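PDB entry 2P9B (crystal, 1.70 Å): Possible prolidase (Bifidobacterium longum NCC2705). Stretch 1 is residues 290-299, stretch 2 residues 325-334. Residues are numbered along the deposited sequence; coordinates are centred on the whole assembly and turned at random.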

# COMPACT_ATOMS: atom_id res chain seq x y z
N ALA A 290 3.01 2.29 12.36
CA ALA A 290 3.50 2.99 11.19
C ALA A 290 2.43 3.93 10.66
O ALA A 290 1.26 3.78 10.98
N LEU A 291 2.85 4.91 9.87
CA LEU A 291 1.93 5.87 9.29
C LEU A 291 1.83 5.68 7.77
O LEU A 291 2.85 5.52 7.10
N ILE A 292 0.61 5.67 7.24
CA ILE A 292 0.38 5.54 5.80
C ILE A 292 -0.42 6.81 5.44
O ILE A 292 -1.64 6.79 5.43
N PRO A 293 0.28 7.92 5.15
CA PRO A 293 -0.37 9.19 4.81
C PRO A 293 -1.49 9.18 3.77
O PRO A 293 -2.46 9.92 3.89
N THR A 294 -1.34 8.34 2.74
CA THR A 294 -2.33 8.26 1.67
C THR A 294 -2.67 9.66 1.14
O THR A 294 -3.84 10.02 1.00
N LEU A 295 -1.63 10.44 0.85
CA LEU A 295 -1.83 11.80 0.35
C LEU A 295 -2.64 11.82 -0.93
O LEU A 295 -3.39 12.76 -1.19
N SER A 296 -2.50 10.78 -1.75
CA SER A 296 -3.24 10.67 -3.00
C SER A 296 -4.76 10.73 -2.80
O SER A 296 -5.49 11.13 -3.70
N ALA A 297 -5.23 10.32 -1.63
CA ALA A 297 -6.66 10.32 -1.37
C ALA A 297 -7.22 11.65 -0.89
O ALA A 297 -8.38 11.97 -1.16
N GLY A 298 -6.41 12.44 -0.21
CA GLY A 298 -6.91 13.71 0.29
C GLY A 298 -6.71 14.92 -0.60
O GLY A 298 -7.62 15.75 -0.73
N LEU A 299 -5.54 15.03 -1.21
CA LEU A 299 -5.22 16.17 -2.05
C LEU A 299 -6.18 16.50 -3.19
O LEU A 299 -6.42 17.68 -3.47
N GLY A 325 -3.58 18.59 7.95
CA GLY A 325 -3.05 17.77 9.03
C GLY A 325 -2.32 16.55 8.51
O GLY A 325 -1.31 16.15 9.06
N MSE A 326 -2.84 15.95 7.44
CA MSE A 326 -2.20 14.77 6.85
C MSE A 326 -0.81 15.16 6.34
O MSE A 326 0.17 14.45 6.55
N VAL A 327 -0.74 16.30 5.66
CA VAL A 327 0.53 16.75 5.12
C VAL A 327 1.51 17.11 6.23
O VAL A 327 2.64 16.65 6.25
N SER A 328 1.06 17.95 7.17
CA SER A 328 1.92 18.35 8.26
C SER A 328 2.38 17.14 9.07
O SER A 328 3.56 17.02 9.40
N GLY A 329 1.45 16.23 9.37
CA GLY A 329 1.80 15.04 10.13
C GLY A 329 2.80 14.14 9.44
O GLY A 329 3.65 13.54 10.08
N ALA A 330 2.71 14.03 8.11
CA ALA A 330 3.64 13.19 7.37
C ALA A 330 5.03 13.80 7.42
O ALA A 330 6.02 13.09 7.55
N ARG A 331 5.10 15.12 7.34
CA ARG A 331 6.38 15.81 7.38
C ARG A 331 7.00 15.62 8.76
O ARG A 331 8.20 15.35 8.89
N GLN A 332 6.18 15.76 9.79
CA GLN A 332 6.66 15.60 11.16
C GLN A 332 7.16 14.18 11.37
O GLN A 332 8.24 13.96 11.90
N ALA A 333 6.36 13.21 10.93
CA ALA A 333 6.72 11.81 11.07
C ALA A 333 8.05 11.54 10.37
O ALA A 333 8.91 10.82 10.90
N HIS A 334 8.23 12.10 9.18
CA HIS A 334 9.46 11.91 8.42
C HIS A 334 10.62 12.52 9.20
O HIS A 334 11.69 11.92 9.32

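The most unusual feature of this contact is how much of it converges on one methyl group. Met-326, present as selenomethionine, ends in a CE that lies 3.3 Å from Pro-293 O, 3.5 Å from Thr-294 O, 4.0 Å from Leu-295 CA and 4.1 Å from Gly-298 N. The methyl therefore rests mainly against backbone, where the first stretch leaves its strand and turns into a weakly bonded helix. The CA-to-CB bond of Met-326 points toward the first stretch, and the chi angles of -73° (m), 163° (t) and 48° (p) extend the chain and then fold its end into this turn. Met-326 has 82 Å² covered by the other stretch, the largest value of any residue here.

Gly-298 helps make that placement possible. An ideal CB built on it would point toward the helix of the second stretch and fall 2.9 Å from Met-326 CE, a clash; the absence of a side chain leaves the space to the methyl.

Leu-295 borders the same site from another direction. Its CA-to-CB bond runs sideways, but the mt rotamer (chi1 -61°, chi2 -178°) brings its end nearer to the helix. Leu-295 CD2 is 4.2 Å from Met-326 CE and 4.1 Å from Val-327 CG2, so one methyl touches two successive helical residues. Val-327, with chi1 at 171° (t), also points sideways and offers CG2 to this contact.

Farther along the helix the contacts are made by small residues. The nearest CA atoms across the stretches, those of Pro-293 and Ala-330, are 6.2 Å apart. Ala-330 points toward the first stretch, and its CB meets Pro-293 CG at 3.8 Å. The proline ring has a C-gamma exo pucker.

Leu-291 completes the apolar row. It points toward the helix in the tp rotamer (174°, 67°), and its CD2 reaches Ala-333 CB at 3.7 Å, Ala-330 CA at 4.1 Å and Gly-329 O at 4.1 Å. The last is simple proximity to a carbonyl already engaged within the helix, where Ala-333 N donates to Gly-329 O at 2.9 Å. Strand 290-292 runs at 141° to the helix and the weak helix around 295-299 at 151°, both nearer antiparallel than parallel. This is consistent with the order of contacts: the earlier residue Leu-291 meets the later residue Ala-333, whereas Leu-295 meets Met-326 and Val-327.

No hydrogen bond crosses between the stretches, and the 358 Å² buried in total, both sides summed, rests on van der Waals packing. Several polar groups have partners within their own stretch or elsewhere. Thr-294 OG1 donates to Pro-293 O at 2.6 Å, its p rotamer (72°) turning the hydroxyl back onto the preceding carbonyl, while Ala-297 N donates to Thr-294 O at 3.0 Å. Both carbonyl oxygens close to the selenomethionine methyl thus have donors within their own stretch. Arg-331 points away, and Ser-296 OG is hydrogen-bonded elsewhere in the structure.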

# COMPACT_ATOMS: atom_id res chain seq x y z
CB ALA A 290 3.89 1.98 10.10
CB LEU A 291 2.42 7.29 9.58
CG LEU A 291 1.65 8.44 8.92
CD1 LEU A 291 0.24 8.51 9.48
CD2 LEU A 291 2.37 9.74 9.15
CB ILE A 292 -0.48 4.30 5.44
CG1 ILE A 292 0.08 3.04 6.13
CG2 ILE A 292 -0.46 4.06 3.92
CD1 ILE A 292 1.45 2.64 5.65
CB PRO A 293 0.79 10.08 4.38
CG PRO A 293 1.95 9.53 5.16
CD PRO A 293 1.74 8.04 5.01
CB THR A 294 -3.63 7.56 2.13
OG1 THR A 294 -4.36 8.42 3.00
CG2 THR A 294 -3.31 6.28 2.87
CB LEU A 295 -0.48 12.48 0.12
CG LEU A 295 0.39 12.62 1.38
CD1 LEU A 295 1.67 13.36 1.04
CD2 LEU A 295 -0.38 13.38 2.45
CB SER A 296 -2.91 9.36 -3.71
OG SER A 296 -1.59 9.35 -4.21
CB ALA A 297 -7.01 9.22 -0.36
CB LEU A 299 -3.80 16.05 -2.59
CG LEU A 299 -2.72 16.34 -1.54
CD1 LEU A 299 -1.34 16.00 -2.09
CD2 LEU A 299 -2.79 17.82 -1.16
CB MSE A 326 -3.03 14.21 5.68
CG MSE A 326 -4.33 13.49 6.09
SE MSE A 326 -5.60 13.26 4.66
CE MSE A 326 -4.41 12.57 3.37
CB VAL A 327 0.33 17.96 4.18
CG1 VAL A 327 1.67 18.57 3.80
CG2 VAL A 327 -0.41 17.50 2.93
CB SER A 328 1.18 19.34 9.17
OG SER A 328 2.06 19.86 10.16
CB ALA A 330 3.18 13.06 5.91
CB ARG A 331 6.19 17.30 7.11
CG ARG A 331 7.49 18.07 6.95
CD ARG A 331 7.28 19.55 7.22
NE ARG A 331 6.97 19.81 8.63
CZ ARG A 331 7.83 19.60 9.62
NH1 ARG A 331 9.05 19.14 9.37
NH2 ARG A 331 7.47 19.85 10.87
CB GLN A 332 5.54 15.91 12.15
CG GLN A 332 5.04 17.34 12.07
CD GLN A 332 3.83 17.57 12.93
OE1 GLN A 332 2.88 16.78 12.90
NE2 GLN A 332 3.84 18.65 13.70
CB ALA A 333 5.62 10.92 10.49
CB HIS A 334 9.35 12.58 7.05
CG HIS A 334 10.55 12.38 6.18
ND1 HIS A 334 10.98 11.14 5.76
CD2 HIS A 334 11.42 13.27 5.64
CE1 HIS A 334 12.05 11.27 5.01
NE2 HIS A 334 12.34 12.56 4.91